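Local coordinates for putative Xylose isomerase (Rhodospirillum rubrum, PDB 3QXB), which binds iron(III) or manganese(II) within a TIM barrel and is probably an isomerase related to the xylose isomerases, at residues 70-75 against 120-125; 175-180 against 185-190; 210-215 against 227-232. One frame throughout, in Å; residues are numbered along the deposited sequence.

Contact 1 (70-75 against 120-125); sequences RRAIAY and IDMTAA. With EDO (1,2-ethanediol), chain L; EDO (1,2-ethanediol), chain N.
Ile73 sets CG1 anti to its own carbonyl carbon (chi1 -71°), and with CD1 extended beyond it this branch reaches Ala125, while Met122 swings CG away from its backbone N (chi1 -170°) to meet the methyl of Ala72. These are two neighbouring outer helices of the TIM barrel, 65-81 after the second strand and 106-125 after the third, and they meet by small apolar groups with no hydrogen bond across. Ala72 CB points at the other helix and touches Met122 CG at 3.8 Å. Met122 is selenomethionine in this crystal; its chain bends only at the last torsion. One residue on, Ile73 lies over the last residue of helix 106-125: Ile73 CG1 is 3.4 Å from Ala125 O, and Ile73 CD1 sits 4.2 Å from Ala125 CB. The buried Ala72–Met122 pair thus gives way to a more open edge at Ile73. Ala72 and Ala125 both direct CB at the opposite helix; the CA atoms of Ala72 and Met122 are 7.0 Å apart, those of Ile73 and Ala125 6.5 Å, and 148 Å² is buried in all.

Beyond the contact, Arg71 packs on Leu108 of the second subunit, so helix 65-81 also takes part in the dimer. The Arg71 guanidinium is met by two ethanediol molecules, probably from the crystallisation liquor. NH1 of Arg71 donates a hydrogen bond of 2.9 Å to O2 of the chain L diol, lying in the guanidinium plane, and NH2 of Arg71 donates almost straight (173°) to O2 of the chain N diol at 3.0 Å.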
loop_
_atom_site.group_PDB
_atom_site.type_symbol
_atom_site.label_atom_id
_atom_site.label_comp_id
_atom_site.label_asym_id
_atom_site.label_seq_id
_atom_site.Cartn_x
_atom_site.Cartn_y
_atom_site.Cartn_z
ATOM N N ARG A 70 -7.046 20.843 -4.449
ATOM C CA ARG A 70 -6.023 21.882 -4.351
ATOM C C ARG A 70 -4.655 21.262 -4.637
ATOM O O ARG A 70 -3.910 21.779 -5.437
ATOM C CB ARG A 70 -6.050 22.553 -2.964
ATOM C CG ARG A 70 -5.090 23.750 -2.758
ATOM C CD ARG A 70 -5.366 24.504 -1.412
ATOM N NE ARG A 70 -6.397 25.533 -1.558
ATOM C CZ ARG A 70 -7.240 25.911 -0.599
ATOM N NH1 ARG A 70 -7.172 25.368 0.614
ATOM N NH2 ARG A 70 -8.150 26.846 -0.848
ATOM N N ARG A 71 -4.339 20.135 -3.997
ATOM C CA ARG A 71 -3.007 19.478 -4.172
ATOM C C ARG A 71 -2.881 18.821 -5.561
ATOM O O ARG A 71 -1.904 19.022 -6.258
ATOM C CB ARG A 71 -2.746 18.468 -3.023
ATOM C CG ARG A 71 -1.327 17.945 -2.929
ATOM C CD ARG A 71 -0.323 19.064 -2.803
ATOM N NE ARG A 71 0.962 18.533 -2.362
ATOM C CZ ARG A 71 2.022 19.262 -2.043
ATOM N NH1 ARG A 71 2.004 20.558 -2.158
ATOM N NH2 ARG A 71 3.108 18.665 -1.608
ATOM N N ALA A 72 -3.899 18.069 -5.973
ATOM C CA ALA A 72 -3.916 17.443 -7.299
ATOM C C ALA A 72 -3.794 18.486 -8.379
ATOM O O ALA A 72 -2.999 18.309 -9.272
ATOM C CB ALA A 72 -5.134 16.586 -7.494
ATOM N N ILE A 73 -4.542 19.582 -8.274
ATOM C CA ILE A 73 -4.432 20.662 -9.247
ATOM C C ILE A 73 -3.042 21.314 -9.281
ATOM O O ILE A 73 -2.537 21.617 -10.342
ATOM C CB ILE A 73 -5.538 21.725 -9.062
ATOM C CG1 ILE A 73 -6.893 21.158 -9.491
ATOM C CG2 ILE A 73 -5.236 23.012 -9.868
ATOM C CD1 ILE A 73 -8.083 21.955 -9.007
ATOM N N ALA A 74 -2.421 21.505 -8.121
ATOM C CA ALA A 74 -1.044 22.008 -8.081
ATOM C C ALA A 74 -0.058 21.103 -8.842
ATOM O O ALA A 74 0.783 21.609 -9.570
ATOM C CB ALA A 74 -0.559 22.285 -6.619
ATOM N N TYR A 75 -0.161 19.793 -8.679
ATOM C CA TYR A 75 0.637 18.872 -9.527
ATOM C C TYR A 75 0.293 19.043 -11.002
ATOM O O TYR A 75 1.199 19.204 -11.827
ATOM C CB TYR A 75 0.446 17.403 -9.131
ATOM C CG TYR A 75 1.144 17.011 -7.857
ATOM C CD1 TYR A 75 2.529 16.986 -7.777
ATOM C CD2 TYR A 75 0.421 16.600 -6.750
ATOM C CE1 TYR A 75 3.176 16.612 -6.599
ATOM C CE2 TYR A 75 1.053 16.201 -5.584
ATOM C CZ TYR A 75 2.438 16.218 -5.516
ATOM O OH TYR A 75 3.061 15.852 -4.352
ATOM N N ILE A 120 -12.283 9.740 -10.443
ATOM C CA ILE A 120 -12.739 10.465 -11.619
ATOM C C ILE A 120 -12.908 11.975 -11.300
ATOM O O ILE A 120 -12.483 12.824 -12.076
ATOM C CB ILE A 120 -14.076 9.877 -12.121
ATOM C CG1 ILE A 120 -13.823 8.488 -12.720
ATOM C CG2 ILE A 120 -14.788 10.854 -13.063
ATOM C CD1 ILE A 120 -15.082 7.605 -12.938
ATOM N N ASP A 121 -13.520 12.311 -10.166
ATOM C CA ASP A 121 -13.604 13.754 -9.748
ATOM C C ASP A 121 -12.230 14.429 -9.691
ATOM O O ASP A 121 -11.971 15.504 -10.290
ATOM C CB ASP A 121 -14.307 13.906 -8.418
ATOM C CG ASP A 121 -15.768 13.579 -8.476
ATOM O OD1 ASP A 121 -16.401 13.593 -9.560
ATOM O OD2 ASP A 121 -16.302 13.279 -7.417
HETATM N N MSE A 122 -11.316 13.786 -9.001
HETATM C CA MSE A 122 -9.915 14.294 -8.931
HETATM C C MSE A 122 -9.236 14.405 -10.299
HETATM O O MSE A 122 -8.528 15.404 -10.656
HETATM C CB MSE A 122 -9.117 13.330 -8.013
HETATM C CG MSE A 122 -7.711 13.817 -7.609
HETATM SE SE MSE A 122 -6.876 12.398 -6.566
HETATM C CE MSE A 122 -6.359 11.264 -7.940
ATOM N N THR A 123 -9.451 13.394 -11.121
ATOM C CA THR A 123 -8.848 13.420 -12.472
ATOM C C THR A 123 -9.424 14.578 -13.314
ATOM O O THR A 123 -8.676 15.267 -14.017
ATOM C CB THR A 123 -9.045 12.060 -13.149
ATOM O OG1 THR A 123 -8.474 11.023 -12.318
ATOM C CG2 THR A 123 -8.410 12.063 -14.573
ATOM N N ALA A 124 -10.737 14.805 -13.258
ATOM C CA ALA A 124 -11.373 15.928 -13.991
ATOM C C ALA A 124 -10.855 17.265 -13.458
ATOM O O ALA A 124 -10.630 18.195 -14.203
ATOM C CB ALA A 124 -12.915 15.892 -13.822
ATOM N N ALA A 125 -10.652 17.350 -12.157
ATOM C CA ALA A 125 -10.148 18.596 -11.546
ATOM C C ALA A 125 -8.772 18.932 -12.090
ATOM O O ALA A 125 -8.457 20.122 -12.347
ATOM C CB ALA A 125 -10.140 18.462 -9.993
HETATM C C1 EDO L . -1.246 23.991 -1.730
HETATM O O1 EDO L . -0.784 23.433 -0.477
HETATM C C2 EDO L . -1.414 22.880 -2.775
HETATM O O2 EDO L . -0.096 22.382 -3.081
HETATM C C1 EDO N . 4.838 22.357 -1.704
HETATM O O1 EDO N . 3.677 23.185 -1.624
HETATM C C2 EDO N . 4.922 21.334 -0.597
HETATM O O2 EDO N . 5.601 20.147 -1.042
#

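Contact 2 (175-180 against 185-190); sequences LYVEPV and EFPSSA. With FE (Fe (III) ion), chain E.
Val180 and Pro187 are joined by a backbone hydrogen bond, Val180 N to Pro187 O at 3.1 Å, fairly straight (159° at the hydrogen) and lying in the carbonyl plane. The same oxygen is approached by Pro179 CA at 3.2 Å, so Pro187 O takes one N-H hydrogen bond and a weaker CA-H contact. One residue on, Ser188 OG is 2.9 Å from Val180 O, though Leu182 O competes for that hydroxyl proton. This folds the chain leaving strand 174-177 back on itself, in a beta-alpha loop at the C-terminal end of a TIM-barrel strand, the end where active sites of this fold lie.

The proline rings supply the apolar part. Pro187 CD comes within 3.9 Å of Val177 CG1, and Pro187 CG meets Pro179 CG at 4.1 Å. A cis peptide precedes Pro187, whose CB lies over the centre of the Phe186 ring. Val180 CG1 lies anti to the carbonyl carbon (chi1 -69°), which leaves Val180 CG2 between backbone N and carbonyl carbon, packed on Glu185 CB and 3.3 Å from Glu185 OE1. That carboxylate is held by Tyr96 and Ser137, and by Lys31 of the second subunit.

Glu178 turns away from the loop. Its extended side chain puts OE2 on the iron(III) ion at 2.2 Å, alongside Asp213, His244 and Glu286. The fold-back therefore lies behind a metal ligand. His216, which binds the second metal, is held through ND1 by the second-shell carbonyl Pro179 O.

Around this, strand 174-177 bonds to the flanking strands 130-133 and 208-213, Ser189 caps helix 190-200 through Asp192 N, and Pro179 wedges against Ala193 of that helix and Trp232 of helix 229-236.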
loop_
_atom_site.group_PDB
_atom_site.type_symbol
_atom_site.label_atom_id
_atom_site.label_comp_id
_atom_site.label_asym_id
_atom_site.label_seq_id
_atom_site.Cartn_x
_atom_site.Cartn_y
_atom_site.Cartn_z
ATOM N N LEU A 175 -11.441 5.197 -19.679
ATOM C CA LEU A 175 -11.124 4.483 -18.424
ATOM C C LEU A 175 -10.259 3.258 -18.744
ATOM O O LEU A 175 -10.388 2.672 -19.847
ATOM C CB LEU A 175 -12.377 4.048 -17.692
ATOM C CG LEU A 175 -13.308 5.122 -17.179
ATOM C CD1 LEU A 175 -14.517 4.415 -16.499
ATOM C CD2 LEU A 175 -12.590 6.147 -16.227
ATOM N N TYR A 176 -9.393 2.868 -17.803
ATOM C CA TYR A 176 -8.580 1.652 -17.978
ATOM C C TYR A 176 -8.786 0.621 -16.861
ATOM O O TYR A 176 -9.031 0.976 -15.707
ATOM C CB TYR A 176 -7.083 1.926 -18.021
ATOM C CG TYR A 176 -6.606 3.006 -18.927
ATOM C CD1 TYR A 176 -6.398 2.787 -20.281
ATOM C CD2 TYR A 176 -6.294 4.224 -18.424
ATOM C CE1 TYR A 176 -5.916 3.779 -21.083
ATOM C CE2 TYR A 176 -5.823 5.208 -19.209
ATOM C CZ TYR A 176 -5.651 4.996 -20.528
ATOM O OH TYR A 176 -5.168 6.009 -21.267
ATOM N N VAL A 177 -8.658 -0.651 -17.246
ATOM C CA VAL A 177 -8.614 -1.777 -16.330
ATOM C C VAL A 177 -7.261 -2.435 -16.498
ATOM O O VAL A 177 -6.856 -2.728 -17.616
ATOM C CB VAL A 177 -9.717 -2.823 -16.638
ATOM C CG1 VAL A 177 -9.559 -4.045 -15.715
ATOM C CG2 VAL A 177 -11.074 -2.185 -16.483
ATOM N N GLU A 178 -6.566 -2.705 -15.388
ATOM C CA GLU A 178 -5.274 -3.382 -15.437
ATOM C C GLU A 178 -5.409 -4.820 -15.005
ATOM O O GLU A 178 -5.677 -5.071 -13.817
ATOM C CB GLU A 178 -4.254 -2.684 -14.493
ATOM C CG GLU A 178 -2.991 -3.460 -14.278
ATOM C CD GLU A 178 -1.923 -2.687 -13.506
ATOM O OE1 GLU A 178 -2.264 -1.791 -12.711
ATOM O OE2 GLU A 178 -0.735 -3.013 -13.666
ATOM N N PRO A 179 -5.213 -5.776 -15.928
ATOM C CA PRO A 179 -5.242 -7.149 -15.483
ATOM C C PRO A 179 -4.080 -7.500 -14.539
ATOM O O PRO A 179 -3.011 -6.855 -14.562
ATOM C CB PRO A 179 -5.138 -7.954 -16.797
ATOM C CG PRO A 179 -5.722 -7.047 -17.818
ATOM C CD PRO A 179 -5.202 -5.699 -17.408
ATOM N N VAL A 180 -4.310 -8.520 -13.723
ATOM C CA VAL A 180 -3.410 -8.870 -12.643
ATOM C C VAL A 180 -3.114 -10.380 -12.571
ATOM O O VAL A 180 -3.982 -11.193 -12.942
ATOM C CB VAL A 180 -4.014 -8.457 -11.295
ATOM C CG1 VAL A 180 -4.043 -6.934 -11.193
ATOM C CG2 VAL A 180 -5.407 -9.044 -11.189
ATOM N N GLU A 185 -8.543 -12.798 -8.666
ATOM C CA GLU A 185 -8.993 -11.507 -9.165
ATOM C C GLU A 185 -9.380 -11.697 -10.634
ATOM O O GLU A 185 -9.110 -12.739 -11.232
ATOM C CB GLU A 185 -7.909 -10.434 -8.972
ATOM C CG GLU A 185 -7.417 -10.384 -7.490
ATOM C CD GLU A 185 -6.608 -9.141 -7.112
ATOM O OE1 GLU A 185 -6.092 -8.471 -8.016
ATOM O OE2 GLU A 185 -6.471 -8.847 -5.903
ATOM N N PHE A 186 -10.094 -10.734 -11.170
ATOM C CA PHE A 186 -10.496 -10.774 -12.563
ATOM C C PHE A 186 -10.428 -9.361 -13.052
ATOM O O PHE A 186 -10.837 -8.474 -12.321
ATOM C CB PHE A 186 -11.929 -11.255 -12.662
ATOM C CG PHE A 186 -12.482 -11.282 -14.065
ATOM C CD1 PHE A 186 -13.139 -10.183 -14.588
ATOM C CD2 PHE A 186 -12.383 -12.422 -14.834
ATOM C CE1 PHE A 186 -13.687 -10.210 -15.888
ATOM C CE2 PHE A 186 -12.926 -12.473 -16.116
ATOM C CZ PHE A 186 -13.575 -11.363 -16.653
ATOM N N PRO A 187 -9.940 -9.129 -14.286
ATOM C CA PRO A 187 -9.335 -10.069 -15.228
ATOM C C PRO A 187 -7.883 -10.396 -14.875
ATOM O O PRO A 187 -7.126 -9.540 -14.414
ATOM C CB PRO A 187 -9.411 -9.319 -16.559
ATOM C CG PRO A 187 -9.336 -7.880 -16.167
ATOM C CD PRO A 187 -10.031 -7.768 -14.854
ATOM N N SER A 188 -7.515 -11.647 -15.084
ATOM C CA SER A 188 -6.198 -12.118 -14.827
ATOM C C SER A 188 -5.518 -12.479 -16.129
ATOM O O SER A 188 -4.514 -11.878 -16.501
ATOM C CB SER A 188 -6.301 -13.339 -13.903
ATOM O OG SER A 188 -5.011 -13.865 -13.610
ATOM N N SER A 189 -6.065 -13.477 -16.822
ATOM C CA SER A 189 -5.524 -13.931 -18.117
ATOM C C SER A 189 -5.931 -13.020 -19.260
ATOM O O SER A 189 -6.851 -12.212 -19.131
ATOM C CB SER A 189 -6.013 -15.345 -18.437
ATOM O OG SER A 189 -7.428 -15.360 -18.531
ATOM N N ALA A 190 -5.239 -13.163 -20.378
ATOM C CA ALA A 190 -5.619 -12.494 -21.620
ATOM C C ALA A 190 -7.066 -12.866 -22.018
ATOM O O ALA A 190 -7.828 -11.984 -22.431
ATOM C CB ALA A 190 -4.588 -12.825 -22.757
HETATM FE FE FE E . 1.092 -2.035 -12.999
HETATM O O HOH W 1 1.151 -3.052 -10.914
HETATM O O HOH W 2 -0.241 -0.699 -11.721
#

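Contact 3 (210-215 against 227-232). With FE (Fe (III) ion), chain E.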
loop_
_atom_site.group_PDB
_atom_site.type_symbol
_atom_site.label_atom_id
_atom_site.label_comp_id
_atom_site.label_asym_id
_atom_site.label_seq_id
_atom_site.Cartn_x
_atom_site.Cartn_y
_atom_site.Cartn_z
ATOM N N LEU A 210 -7.797 -1.651 -21.858
ATOM C CA LEU A 210 -6.845 -2.356 -21.032
ATOM C C LEU A 210 -5.556 -1.541 -20.933
ATOM O O LEU A 210 -5.130 -0.908 -21.900
ATOM C CB LEU A 210 -6.535 -3.741 -21.611
ATOM C CG LEU A 210 -7.719 -4.719 -21.691
ATOM C CD1 LEU A 210 -7.351 -5.938 -22.549
ATOM C CD2 LEU A 210 -8.125 -5.150 -20.273
ATOM N N LEU A 211 -4.982 -1.529 -19.733
ATOM C CA LEU A 211 -3.591 -1.170 -19.543
ATOM C C LEU A 211 -2.893 -2.453 -19.099
ATOM O O LEU A 211 -3.312 -3.071 -18.152
ATOM C CB LEU A 211 -3.451 -0.017 -18.545
ATOM C CG LEU A 211 -2.021 0.396 -18.175
ATOM C CD1 LEU A 211 -1.963 1.894 -17.769
ATOM C CD2 LEU A 211 -1.456 -0.537 -17.060
ATOM N N VAL A 212 -1.890 -2.916 -19.850
ATOM C CA VAL A 212 -1.294 -4.216 -19.553
ATOM C C VAL A 212 0.099 -4.012 -18.981
ATOM O O VAL A 212 0.888 -3.268 -19.523
ATOM C CB VAL A 212 -1.275 -5.118 -20.769
ATOM C CG1 VAL A 212 -0.416 -6.382 -20.547
ATOM C CG2 VAL A 212 -2.729 -5.458 -21.184
ATOM N N ASP A 213 0.357 -4.645 -17.843
ATOM C CA ASP A 213 1.619 -4.487 -17.163
ATOM C C ASP A 213 2.472 -5.695 -17.529
ATOM O O ASP A 213 2.053 -6.836 -17.335
ATOM C CB ASP A 213 1.373 -4.442 -15.662
ATOM C CG ASP A 213 2.630 -4.172 -14.880
ATOM O OD1 ASP A 213 3.695 -4.674 -15.302
ATOM O OD2 ASP A 213 2.528 -3.458 -13.864
ATOM N N TRP A 214 3.640 -5.449 -18.102
ATOM C CA TRP A 214 4.473 -6.531 -18.636
ATOM C C TRP A 214 4.807 -7.568 -17.539
ATOM O O TRP A 214 4.882 -8.764 -17.806
ATOM C CB TRP A 214 5.763 -5.965 -19.249
ATOM C CG TRP A 214 5.626 -5.498 -20.654
ATOM C CD1 TRP A 214 4.908 -4.435 -21.096
ATOM C CD2 TRP A 214 6.248 -6.076 -21.808
ATOM N NE1 TRP A 214 5.037 -4.309 -22.451
ATOM C CE2 TRP A 214 5.855 -5.305 -22.919
ATOM C CE3 TRP A 214 7.129 -7.151 -22.005
ATOM C CZ2 TRP A 214 6.277 -5.590 -24.224
ATOM C CZ3 TRP A 214 7.553 -7.447 -23.334
ATOM C CH2 TRP A 214 7.130 -6.655 -24.408
ATOM N N GLY A 215 4.945 -7.124 -16.303
ATOM C CA GLY A 215 5.256 -8.031 -15.199
ATOM C C GLY A 215 4.088 -8.928 -14.809
ATOM O O GLY A 215 4.286 -10.012 -14.256
ATOM N N ALA A 227 2.582 -17.063 -20.522
ATOM C CA ALA A 227 3.267 -15.922 -19.929
ATOM C C ALA A 227 4.127 -15.277 -20.987
ATOM O O ALA A 227 5.332 -15.358 -20.934
ATOM C CB ALA A 227 4.139 -16.337 -18.709
ATOM N N ASP A 228 3.495 -14.643 -21.965
ATOM C CA ASP A 228 4.208 -13.755 -22.881
ATOM C C ASP A 228 3.277 -12.844 -23.659
ATOM O O ASP A 228 2.087 -13.114 -23.810
ATOM C CB ASP A 228 5.117 -14.513 -23.841
ATOM C CG ASP A 228 4.373 -15.143 -25.006
ATOM O OD1 ASP A 228 3.148 -15.310 -24.944
ATOM O OD2 ASP A 228 5.051 -15.522 -25.982
HETATM N N MSE A 229 3.862 -11.779 -24.188
HETATM C CA MSE A 229 3.067 -10.661 -24.642
HETATM C C MSE A 229 2.418 -10.912 -25.976
HETATM O O MSE A 229 1.390 -10.322 -26.224
HETATM C CB MSE A 229 3.871 -9.366 -24.626
HETATM C CG MSE A 229 4.178 -8.871 -23.214
HETATM SE SE MSE A 229 2.622 -8.295 -22.274
HETATM C CE MSE A 229 2.183 -6.805 -23.405
ATOM N N ASP A 230 2.965 -11.816 -26.804
ATOM C CA ASP A 230 2.323 -12.131 -28.095
ATOM C C ASP A 230 0.945 -12.751 -27.873
ATOM O O ASP A 230 0.037 -12.536 -28.671
ATOM C CB ASP A 230 3.172 -13.068 -28.974
ATOM C CG ASP A 230 4.442 -12.412 -29.484
ATOM O OD1 ASP A 230 4.403 -11.262 -29.993
ATOM O OD2 ASP A 230 5.493 -13.063 -29.391
ATOM N N HIS A 231 0.804 -13.525 -26.797
ATOM C CA HIS A 231 -0.486 -14.127 -26.469
ATOM C C HIS A 231 -1.490 -13.028 -26.095
ATOM O O HIS A 231 -2.679 -13.129 -26.376
ATOM C CB HIS A 231 -0.317 -15.139 -25.325
ATOM C CG HIS A 231 -1.607 -15.682 -24.801
ATOM N ND1 HIS A 231 -2.409 -16.525 -25.538
ATOM C CD2 HIS A 231 -2.229 -15.513 -23.604
ATOM C CE1 HIS A 231 -3.486 -16.827 -24.830
ATOM N NE2 HIS A 231 -3.400 -16.230 -23.654
ATOM N N TRP A 232 -0.992 -11.962 -25.469
ATOM C CA TRP A 232 -1.850 -10.836 -25.083
ATOM C C TRP A 232 -2.300 -10.092 -26.348
ATOM O O TRP A 232 -3.490 -9.781 -26.495
ATOM C CB TRP A 232 -1.153 -9.960 -24.033
ATOM C CG TRP A 232 -1.367 -10.539 -22.679
ATOM C CD1 TRP A 232 -0.682 -11.559 -22.109
ATOM C CD2 TRP A 232 -2.405 -10.182 -21.751
ATOM N NE1 TRP A 232 -1.218 -11.859 -20.879
ATOM C CE2 TRP A 232 -2.276 -11.021 -20.638
ATOM C CE3 TRP A 232 -3.439 -9.237 -21.772
ATOM C CZ2 TRP A 232 -3.117 -10.935 -19.540
ATOM C CZ3 TRP A 232 -4.294 -9.153 -20.681
ATOM C CH2 TRP A 232 -4.128 -10.000 -19.582
HETATM FE FE FE E . 1.092 -2.035 -12.999
HETATM O O HOH W 1 1.151 -3.052 -10.914
HETATM O O HOH W 2 -0.241 -0.699 -11.721
#
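Met229, a selenomethionine here, curls across one face of the Trp214 indole and fills the hollow between that ring and Val212. Its CG is 3.5 Å from the centroid of the six-membered ring, 9° off the normal, a CH-pi contact, and its SE lies over the face 4.3 Å from the centroid of the five-membered ring, a Met-aromatic contact. Two bends, chi2 -68° and chi3 -65°, curl the chain so that the methyl CE meets Val212 CG1 tip to tip at 3.9 Å. The other Val212 branch, CG2, is the second bump: it presses obliquely on the Trp232 ring, 3.9 Å from Trp232 CE3. One valine thus plugs the gap between Met229 and Trp232.

Asp213, next along the strand, points the opposite way, into the barrel, and binds the iron(III) ion through OD2 at 2.2 Å. Its OD1 caps the short helix that follows, accepting from Gly215 N at 2.9 Å, and is also held by Gln246.

Helix 229-236 thus seals strand 208-213 of the TIM barrel from outside, with Phe272 of helix 266-275 edge-to-face against Trp214 and Ala190 and Ala193 of helix 190-200 against Trp232.

Contacts 2 and 3 are neighbours, their centres 10 Å apart, and both end at the metal. Strands 174-177 and 208-213 lie side by side in the barrel, joined by a probable hydrogen bond of 3.1 Å between Val177 O and Leu211 N; Glu178 and Asp213 each give one carboxylate oxygen to the same iron(III) ion. Outside the barrel they meet again where Ala190 N lies 3.2 Å from Trp232 CZ2. The centre of contact 1 is about 25 Å from that of contact 2, though nearest atoms come within about 4 Å without touching, and 30 Å from that of contact 3 (nearest atoms about 12 Å). It joins two adjacent outer helices on the side that meets the second subunit, away from the metal site.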